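Local coordinates for protein dihydropyrimidinase (PDB 3SFW) that probably catalyses the zinc-dependent hydrolytic ring opening of dihydropyrimidines, at residues E164-T169 with G222-L227; E215-A220 with W287-R292; L235-V240 with R247-A252. All coordinates share one frame; numbering follows the deposited sequence.

Contact 1: E164-T169 with G222-L227; sequences ETLFKT and GRAIAL
Leu227 projects from helix 222-227 toward helix 164-169 and lies between Leu166 and Phe167. Its two neighbours meet different parts of it. The CD2 methyl of Leu227 is 3.9 Å from CD2 of Leu166, and the two leucine side chains run across each other at a slant. The CG branch point of Leu227 sits 4.0 Å from CD2 of Phe167. The Phe167 ring also turns its edge to the backbone: CE2 is 3.6 Å from Leu227 O, which lies in the plane of the ring. With CG of Leu166 anti to the backbone N (chi1 170°), its CD2 methyl reaches Ala224, 4.1 Å from CB. No hydrogen bond crosses between the segments, so the contact is apolar apart from the ring edge at the carbonyl.

The helix axes come within 10.1 Å and cross at -40°. The small Ala224 lets the Leu166 methyl come 4.0 Å from the Ala224 CA. Leu166 and Ala224 also touch Val182 of strand 180-182. Leu227 packs on Val189 of a second subunit, so the pair lies close to a subunit interface. This is the packing of neighbouring outer helices over the parallel strands of a TIM barrel, the fold of the amidohydrolase family.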
loop_
_atom_site.group_PDB
_atom_site.type_symbol
_atom_site.label_atom_id
_atom_site.label_comp_id
_atom_site.label_asym_id
_atom_site.label_seq_id
_atom_site.Cartn_x
_atom_site.Cartn_y
_atom_site.Cartn_z
ATOM N N GLU A 164 4.859 15.091 -22.561
ATOM C CA GLU A 164 5.193 16.519 -22.691
ATOM C C GLU A 164 3.933 17.414 -22.718
ATOM O O GLU A 164 3.850 18.419 -21.963
ATOM C CB GLU A 164 6.063 16.733 -23.952
ATOM C CG GLU A 164 6.302 18.208 -24.262
ATOM C CD GLU A 164 7.168 18.433 -25.531
ATOM O OE1 GLU A 164 7.527 19.599 -25.774
ATOM O OE2 GLU A 164 7.491 17.470 -26.263
ATOM N N THR A 165 2.932 17.036 -23.502
ATOM C CA THR A 165 1.701 17.813 -23.541
ATOM C C THR A 165 0.998 17.818 -22.186
ATOM O O THR A 165 0.537 18.868 -21.711
ATOM C CB THR A 165 0.781 17.321 -24.658
ATOM O OG1 THR A 165 1.392 17.654 -25.907
ATOM C CG2 THR A 165 -0.558 17.994 -24.587
ATOM N N LEU A 166 0.913 16.655 -21.560
ATOM C CA LEU A 166 0.142 16.560 -20.313
ATOM C C LEU A 166 0.865 17.325 -19.216
ATOM O O LEU A 166 0.250 18.094 -18.474
ATOM C CB LEU A 166 -0.099 15.075 -19.929
ATOM C CG LEU A 166 -0.685 14.868 -18.514
ATOM C CD1 LEU A 166 -2.044 15.610 -18.399
ATOM C CD2 LEU A 166 -0.858 13.361 -18.247
ATOM N N PHE A 167 2.186 17.216 -19.136
ATOM C CA PHE A 167 2.898 17.914 -18.042
ATOM C C PHE A 167 2.858 19.454 -18.207
ATOM O O PHE A 167 2.565 20.182 -17.256
ATOM C CB PHE A 167 4.355 17.448 -17.994
ATOM C CG PHE A 167 5.095 17.921 -16.778
ATOM C CD1 PHE A 167 6.324 18.543 -16.917
ATOM C CD2 PHE A 167 4.581 17.716 -15.489
ATOM C CE1 PHE A 167 7.045 18.965 -15.779
ATOM C CE2 PHE A 167 5.274 18.129 -14.357
ATOM C CZ PHE A 167 6.546 18.723 -14.499
ATOM N N LYS A 168 3.131 19.926 -19.417
ATOM C CA LYS A 168 3.003 21.354 -19.730
ATOM C C LYS A 168 1.596 21.888 -19.460
ATOM O O LYS A 168 1.444 22.994 -18.915
ATOM C CB LYS A 168 3.403 21.590 -21.186
ATOM C CG LYS A 168 4.905 21.474 -21.381
ATOM C CD LYS A 168 5.237 21.752 -22.855
ATOM C CE LYS A 168 6.730 21.937 -23.047
ATOM N NZ LYS A 168 6.992 22.361 -24.474
ATOM N N THR A 169 0.575 21.079 -19.774
ATOM C CA THR A 169 -0.800 21.524 -19.606
ATOM C C THR A 169 -1.101 21.634 -18.112
ATOM O O THR A 169 -1.725 22.614 -17.650
ATOM C CB THR A 169 -1.777 20.586 -20.290
ATOM O OG1 THR A 169 -1.502 20.570 -21.686
ATOM C CG2 THR A 169 -3.241 21.023 -20.055
ATOM N N GLY A 222 -1.951 6.281 -12.928
ATOM C CA GLY A 222 -0.786 6.578 -12.078
ATOM C C GLY A 222 0.165 7.615 -12.685
ATOM O O GLY A 222 0.775 8.410 -11.958
ATOM N N ARG A 223 0.348 7.527 -13.999
ATOM C CA ARG A 223 1.222 8.470 -14.712
ATOM C C ARG A 223 0.637 9.873 -14.626
ATOM O O ARG A 223 1.361 10.839 -14.319
ATOM C CB ARG A 223 1.396 8.042 -16.167
ATOM C CG ARG A 223 2.216 9.050 -17.014
ATOM C CD ARG A 223 2.902 8.294 -18.174
ATOM N NE ARG A 223 2.030 7.249 -18.738
ATOM C CZ ARG A 223 1.237 7.391 -19.793
ATOM N NH1 ARG A 223 0.412 6.403 -20.134
ATOM N NH2 ARG A 223 1.334 8.492 -20.561
ATOM N N ALA A 224 -0.669 10.003 -14.865
ATOM C CA ALA A 224 -1.264 11.352 -14.797
ATOM C C ALA A 224 -1.149 11.893 -13.357
ATOM O O ALA A 224 -0.864 13.087 -13.140
ATOM C CB ALA A 224 -2.712 11.295 -15.247
ATOM N N ILE A 225 -1.277 11.002 -12.374
ATOM C CA ILE A 225 -1.201 11.416 -10.977
ATOM C C ILE A 225 0.221 11.884 -10.618
ATOM O O ILE A 225 0.392 12.935 -10.012
ATOM C CB ILE A 225 -1.608 10.250 -10.037
ATOM C CG1 ILE A 225 -3.125 10.154 -10.003
ATOM C CG2 ILE A 225 -0.967 10.442 -8.638
ATOM C CD1 ILE A 225 -3.641 8.847 -9.406
ATOM N N ALA A 226 1.235 11.170 -11.089
ATOM C CA ALA A 226 2.614 11.547 -10.800
ATOM C C ALA A 226 2.959 12.910 -11.414
ATOM O O ALA A 226 3.615 13.757 -10.772
ATOM C CB ALA A 226 3.592 10.477 -11.361
ATOM N N LEU A 227 2.519 13.130 -12.643
ATOM C CA LEU A 227 2.827 14.384 -13.331
ATOM C C LEU A 227 2.067 15.520 -12.655
ATOM O O LEU A 227 2.592 16.622 -12.508
ATOM C CB LEU A 227 2.387 14.274 -14.812
ATOM C CG LEU A 227 3.506 13.867 -15.795
ATOM C CD1 LEU A 227 4.235 12.592 -15.336
ATOM C CD2 LEU A 227 2.899 13.687 -17.170
#

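Contact 2: E215-A220 with W287-R292; sequences EAEGEA and WSPPLR
Glu217 has CG anti to the backbone N (chi1 172°) and an extended chain beyond it, which carries its carboxylate straight out from helix 215-220 to the loop 287-292. Arg292 instead bends at chi2, and the bend brings its guanidinium to that carboxylate. NH2 of Arg292 donates to OE1 of Glu217 at 2.8 Å, with a nearly straight N-H...O angle of 169°. This single N-H...O bond is also the salt bridge. OE1 lies in the guanidinium plane, at its edge. On the glutamate side the nitrogen arrives on the anti side of OE1, somewhat out of the carboxylate plane, and the two flat groups are turned 35° apart.

Ser241 OG bonds to the same OE1 and also to NE of Arg292, so one hydroxyl joins both partners. NH1 of Arg292 is held by Arg212 O. These bonds should fix the rotation of the guanidinium, and CD of Pro290 lies 3.5 Å above one of its faces, toward the rim.

The loop belongs to the active-site rim of the amidohydrolase TIM barrel. The side chain of Pro289 is about 5 Å from a bound zinc ion and packs on the zinc ligand His239. Pro289 follows a cis peptide bond. Its CB touches OE1 of Glu217 at 3.3 Å, and its CG is 3.6 Å from the same oxygen. A leucine in place of Arg292 would probably leave the buried Glu217 carboxylate without its opposite charge and Arg212 O without this donor. The carbonyl O of Pro289 is hydrogen-bonded to Tyr267 OH.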
loop_
_atom_site.group_PDB
_atom_site.type_symbol
_atom_site.label_atom_id
_atom_site.label_comp_id
_atom_site.label_asym_id
_atom_site.label_seq_id
_atom_site.Cartn_x
_atom_site.Cartn_y
_atom_site.Cartn_z
ATOM N N GLU A 215 -4.945 -3.010 -16.279
ATOM C CA GLU A 215 -3.606 -2.558 -15.959
ATOM C C GLU A 215 -3.187 -1.349 -16.800
ATOM O O GLU A 215 -2.408 -0.542 -16.322
ATOM C CB GLU A 215 -2.608 -3.703 -16.123
ATOM C CG GLU A 215 -2.826 -4.844 -15.071
ATOM C CD GLU A 215 -3.955 -5.890 -15.378
ATOM O OE1 GLU A 215 -4.604 -5.897 -16.455
ATOM O OE2 GLU A 215 -4.190 -6.733 -14.481
ATOM N N ALA A 216 -3.705 -1.244 -18.023
ATOM C CA ALA A 216 -3.376 -0.121 -18.932
ATOM C C ALA A 216 -4.039 1.189 -18.444
ATOM O O ALA A 216 -3.504 2.294 -18.645
ATOM C CB ALA A 216 -3.849 -0.451 -20.375
ATOM N N GLU A 217 -5.244 1.044 -17.884
ATOM C CA GLU A 217 -5.946 2.180 -17.287
ATOM C C GLU A 217 -5.252 2.526 -15.993
ATOM O O GLU A 217 -4.994 3.702 -15.694
ATOM C CB GLU A 217 -7.418 1.858 -17.047
ATOM C CG GLU A 217 -8.107 2.967 -16.251
ATOM C CD GLU A 217 -9.577 2.692 -15.969
ATOM O OE1 GLU A 217 -10.248 1.951 -16.717
ATOM O OE2 GLU A 217 -10.092 3.300 -15.038
ATOM N N GLY A 218 -4.895 1.516 -15.208
ATOM C CA GLY A 218 -4.160 1.796 -13.963
ATOM C C GLY A 218 -2.863 2.564 -14.259
ATOM O O GLY A 218 -2.489 3.513 -13.532
ATOM N N GLU A 219 -2.105 2.072 -15.228
ATOM C CA GLU A 219 -0.811 2.709 -15.521
ATOM C C GLU A 219 -0.962 4.192 -15.906
ATOM O O GLU A 219 -0.309 5.071 -15.338
ATOM C CB GLU A 219 -0.074 1.975 -16.647
ATOM C CG GLU A 219 1.355 2.549 -16.915
ATOM C CD GLU A 219 1.331 3.844 -17.703
ATOM O OE1 GLU A 219 0.555 3.957 -18.692
ATOM O OE2 GLU A 219 2.045 4.793 -17.256
ATOM N N ALA A 220 -1.894 4.472 -16.792
ATOM C CA ALA A 220 -2.051 5.865 -17.253
ATOM C C ALA A 220 -2.607 6.731 -16.129
ATOM O O ALA A 220 -2.287 7.921 -16.031
ATOM C CB ALA A 220 -2.957 5.915 -18.493
ATOM N N TRP A 287 -17.370 0.872 -25.707
ATOM C CA TRP A 287 -16.987 2.248 -25.290
ATOM C C TRP A 287 -15.735 2.045 -24.468
ATOM O O TRP A 287 -15.365 0.893 -24.174
ATOM C CB TRP A 287 -18.078 2.919 -24.429
ATOM C CG TRP A 287 -18.661 2.032 -23.347
ATOM C CD1 TRP A 287 -18.031 1.587 -22.226
ATOM C CD2 TRP A 287 -20.034 1.593 -23.257
ATOM N NE1 TRP A 287 -18.939 0.863 -21.431
ATOM C CE2 TRP A 287 -20.164 0.858 -22.057
ATOM C CE3 TRP A 287 -21.157 1.710 -24.120
ATOM C CZ2 TRP A 287 -21.379 0.234 -21.686
ATOM C CZ3 TRP A 287 -22.371 1.172 -23.720
ATOM C CH2 TRP A 287 -22.487 0.477 -22.491
ATOM N N SER A 288 -15.012 3.134 -24.168
ATOM C CA SER A 288 -13.667 2.976 -23.582
ATOM C C SER A 288 -13.567 3.898 -22.384
ATOM O O SER A 288 -14.145 4.956 -22.422
ATOM C CB SER A 288 -12.593 3.383 -24.591
ATOM O OG SER A 288 -12.656 2.528 -25.738
ATOM N N PRO A 289 -12.898 3.476 -21.307
ATOM C CA PRO A 289 -12.384 2.129 -21.046
ATOM C C PRO A 289 -13.469 1.112 -21.140
ATOM O O PRO A 289 -14.647 1.425 -21.025
ATOM C CB PRO A 289 -11.872 2.205 -19.599
ATOM C CG PRO A 289 -12.606 3.378 -18.999
ATOM C CD PRO A 289 -12.741 4.357 -20.125
ATOM N N PRO A 290 -13.080 -0.142 -21.433
ATOM C CA PRO A 290 -14.133 -1.135 -21.673
ATOM C C PRO A 290 -14.830 -1.531 -20.374
ATOM O O PRO A 290 -14.277 -1.383 -19.281
ATOM C CB PRO A 290 -13.341 -2.331 -22.235
ATOM C CG PRO A 290 -11.953 -2.209 -21.582
ATOM C CD PRO A 290 -11.719 -0.684 -21.457
ATOM N N LEU A 291 -15.970 -2.184 -20.500
ATOM C CA LEU A 291 -16.608 -2.842 -19.352
ATOM C C LEU A 291 -15.641 -3.862 -18.745
ATOM O O LEU A 291 -14.785 -4.404 -19.461
ATOM C CB LEU A 291 -17.904 -3.524 -19.835
ATOM C CG LEU A 291 -19.005 -2.544 -20.224
ATOM C CD1 LEU A 291 -20.277 -3.318 -20.647
ATOM C CD2 LEU A 291 -19.336 -1.623 -19.028
ATOM N N ARG A 292 -15.758 -4.068 -17.428
ATOM C CA ARG A 292 -14.768 -4.774 -16.606
ATOM C C ARG A 292 -15.409 -6.014 -15.978
ATOM O O ARG A 292 -16.650 -6.149 -15.917
ATOM C CB ARG A 292 -14.283 -3.864 -15.459
ATOM C CG ARG A 292 -13.692 -2.526 -15.944
ATOM C CD ARG A 292 -12.510 -2.820 -16.952
ATOM N NE ARG A 292 -11.652 -1.625 -17.161
ATOM C CZ ARG A 292 -10.622 -1.595 -18.006
ATOM N NH1 ARG A 292 -10.268 -2.703 -18.695
ATOM N NH2 ARG A 292 -9.877 -0.495 -18.114
#

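Contact 3: L235-V240 with R247-A252; sequences LYVVHV and RRIAEA. With ZN (zinc ion), chain D; ACT (acetate ion), chain C.
This contact belongs to a beta-alpha-beta unit of the barrel, made of strand 234-237, helix 243-254 and strand 258-263, and it reaches the zinc site at His239. Ile249 supplies the whole helix side of the packing. Its CD1 methyl reaches toward two valines and meets both tip to tip. CD1 is 4.1 Å from CG2 of Val237 and 3.5 Å from CG2 of Val240. The second pair is tighter than usual for carbons. Ile249 keeps CG1 anti to the carbonyl carbon (chi1 -73°) and continues nearly extended (chi2 164°), which sends CD1 out toward the valines. Both valines use the CG2 branch, the one anti to the carbonyl carbon. No hydrogen bond crosses between the segments. Ile249 also touches Val259 of strand 258-263, the next strand of the unit.

Between the two valines the chain turns to the metal. NE2 of His239 binds the zinc ion at 2.2 Å, and two waters lie at 2.1 and 2.2 Å from the metal. His183 and the carboxylated Lys150 are the other protein ligands of this ion. CG2 of Val238 lies 3.4 Å above the centre of one face of the imidazole. The backbone N of His239 is hydrogen-bonded to OE1 of Glu262, which probably helps to position the backbone of the zinc ligand.

Early in the helix, NH2 of Arg247 is near an acetate ion whose placement is doubtful. A strand that packs on its following helix and delivers a metal ligand near its C-terminal end is typical of the amidohydrolase TIM barrel.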
loop_
_atom_site.group_PDB
_atom_site.type_symbol
_atom_site.label_atom_id
_atom_site.label_comp_id
_atom_site.label_asym_id
_atom_site.label_seq_id
_atom_site.Cartn_x
_atom_site.Cartn_y
_atom_site.Cartn_z
ATOM N N LEU A 235 -6.052 17.429 -10.685
ATOM C CA LEU A 235 -6.312 16.439 -11.725
ATOM C C LEU A 235 -7.686 15.866 -11.495
ATOM O O LEU A 235 -8.072 15.618 -10.347
ATOM C CB LEU A 235 -5.289 15.274 -11.621
ATOM C CG LEU A 235 -5.488 14.145 -12.669
ATOM C CD1 LEU A 235 -4.994 14.680 -14.072
ATOM C CD2 LEU A 235 -4.613 12.950 -12.272
ATOM N N TYR A 236 -8.418 15.644 -12.581
ATOM C CA TYR A 236 -9.713 14.973 -12.523
ATOM C C TYR A 236 -9.693 13.804 -13.507
ATOM O O TYR A 236 -9.530 13.982 -14.677
ATOM C CB TYR A 236 -10.806 15.982 -12.870
ATOM C CG TYR A 236 -12.223 15.445 -12.887
ATOM C CD1 TYR A 236 -12.712 14.741 -14.000
ATOM C CD2 TYR A 236 -13.134 15.824 -11.882
ATOM C CE1 TYR A 236 -14.075 14.365 -14.084
ATOM C CE2 TYR A 236 -14.474 15.431 -11.922
ATOM C CZ TYR A 236 -14.935 14.697 -13.011
ATOM O OH TYR A 236 -16.289 14.457 -13.140
ATOM N N VAL A 237 -9.742 12.595 -12.982
ATOM C CA VAL A 237 -9.668 11.408 -13.811
ATOM C C VAL A 237 -11.081 11.042 -14.248
ATOM O O VAL A 237 -11.921 10.670 -13.408
ATOM C CB VAL A 237 -9.050 10.207 -13.038
ATOM C CG1 VAL A 237 -8.855 8.996 -14.029
ATOM C CG2 VAL A 237 -7.698 10.611 -12.372
ATOM N N VAL A 238 -11.367 11.094 -15.559
ATOM C CA VAL A 238 -12.753 10.839 -16.005
ATOM C C VAL A 238 -12.936 9.308 -16.108
ATOM O O VAL A 238 -11.955 8.565 -16.135
ATOM C CB VAL A 238 -13.092 11.464 -17.405
ATOM C CG1 VAL A 238 -12.802 12.989 -17.415
ATOM C CG2 VAL A 238 -12.269 10.787 -18.525
ATOM N N HIS A 239 -14.196 8.881 -16.079
ATOM C CA HIS A 239 -14.564 7.458 -16.194
ATOM C C HIS A 239 -13.533 6.502 -15.590
ATOM O O HIS A 239 -13.002 5.651 -16.296
ATOM C CB HIS A 239 -14.948 7.037 -17.662
ATOM C CG HIS A 239 -13.958 7.436 -18.739
ATOM N ND1 HIS A 239 -12.598 7.184 -18.654
ATOM C CD2 HIS A 239 -14.172 7.945 -19.985
ATOM C CE1 HIS A 239 -12.010 7.585 -19.782
ATOM N NE2 HIS A 239 -12.952 8.029 -20.604
ATOM N N VAL A 240 -13.387 6.540 -14.263
ATOM C CA VAL A 240 -12.611 5.498 -13.550
ATOM C C VAL A 240 -13.443 4.182 -13.577
ATOM O O VAL A 240 -14.626 4.191 -13.204
ATOM C CB VAL A 240 -12.330 5.948 -12.077
ATOM C CG1 VAL A 240 -11.625 4.819 -11.271
ATOM C CG2 VAL A 240 -11.463 7.197 -12.080
ATOM N N ARG A 247 -7.438 2.297 -6.629
ATOM C CA ARG A 247 -6.345 2.188 -5.637
ATOM C C ARG A 247 -5.328 3.326 -5.783
ATOM O O ARG A 247 -4.821 3.835 -4.795
ATOM C CB ARG A 247 -5.595 0.829 -5.804
ATOM C CG ARG A 247 -6.488 -0.333 -5.454
ATOM C CD ARG A 247 -5.937 -1.656 -6.018
ATOM N NE ARG A 247 -6.929 -2.712 -5.882
ATOM C CZ ARG A 247 -6.881 -3.862 -6.550
ATOM N NH1 ARG A 247 -5.887 -4.081 -7.401
ATOM N NH2 ARG A 247 -7.824 -4.779 -6.382
ATOM N N ARG A 248 -4.983 3.666 -7.022
ATOM C CA ARG A 248 -3.997 4.713 -7.293
ATOM C C ARG A 248 -4.525 6.098 -6.888
ATOM O O ARG A 248 -3.791 6.923 -6.304
ATOM C CB ARG A 248 -3.602 4.713 -8.755
ATOM C CG ARG A 248 -2.659 3.530 -9.129
ATOM C CD ARG A 248 -2.679 3.347 -10.576
ATOM N NE ARG A 248 -1.934 2.148 -11.035
ATOM C CZ ARG A 248 -0.633 2.125 -11.361
ATOM N NH1 ARG A 248 0.169 3.164 -11.111
ATOM N NH2 ARG A 248 -0.161 1.083 -12.034
ATOM N N ILE A 249 -5.798 6.327 -7.150
ATOM C CA ILE A 249 -6.436 7.611 -6.786
ATOM C C ILE A 249 -6.504 7.696 -5.268
ATOM O O ILE A 249 -6.168 8.733 -4.671
ATOM C CB ILE A 249 -7.833 7.757 -7.424
ATOM C CG1 ILE A 249 -7.663 8.015 -8.925
ATOM C CG2 ILE A 249 -8.616 8.979 -6.827
ATOM C CD1 ILE A 249 -8.968 7.779 -9.752
ATOM N N ALA A 250 -6.884 6.581 -4.626
ATOM C CA ALA A 250 -6.915 6.592 -3.135
ATOM C C ALA A 250 -5.551 6.848 -2.511
ATOM O O ALA A 250 -5.454 7.635 -1.537
ATOM C CB ALA A 250 -7.534 5.292 -2.580
ATOM N N GLU A 251 -4.502 6.225 -3.049
ATOM C CA GLU A 251 -3.126 6.493 -2.544
ATOM C C GLU A 251 -2.726 7.946 -2.744
ATOM O O GLU A 251 -2.132 8.557 -1.834
ATOM C CB GLU A 251 -2.055 5.693 -3.303
ATOM C CG GLU A 251 -2.197 4.245 -3.405
ATOM C CD GLU A 251 -1.233 3.694 -4.482
ATOM O OE1 GLU A 251 -0.150 4.357 -4.721
ATOM O OE2 GLU A 251 -1.586 2.630 -5.082
ATOM N N ALA A 252 -3.021 8.506 -3.936
ATOM C CA ALA A 252 -2.699 9.915 -4.213
ATOM C C ALA A 252 -3.427 10.842 -3.219
ATOM O O ALA A 252 -2.825 11.765 -2.660
ATOM C CB ALA A 252 -3.105 10.295 -5.649
HETATM ZN ZN ZN D . -12.897 9.004 -22.564
HETATM C C ACT C . -10.032 -3.111 -3.882
HETATM O O ACT C . -10.060 -4.239 -4.432
HETATM O OXT ACT C . -10.766 -2.876 -2.843
HETATM C CH3 ACT C . -9.179 -2.101 -4.469
HETATM O O HOH W 1 -13.057 9.526 -24.595
HETATM O O HOH W 2 -13.807 7.280 -23.663
#

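All three contacts are buried. Contacts 1 and 2 share helix 214-230: its later turns carry the apolar packing of contact 1, and its first turns hold the charged pair of contact 2. Contact 3 joins the next strand and helix. It touches contact 1 through Ile225 against Ala252, CG2 to CB 3.7 Å. It meets contact 2 at the metal, where Pro289 CD is 3.2 Å from His239 ND1. Chemistry follows place. Contact 1 packs methyls and a phenyl ring, contact 3 methyls alone beside its zinc ligand; contact 2, at the same metal site, uses a salt bridge. Contacts 1 and 2 also reach the second subunit, and contact 3 the third.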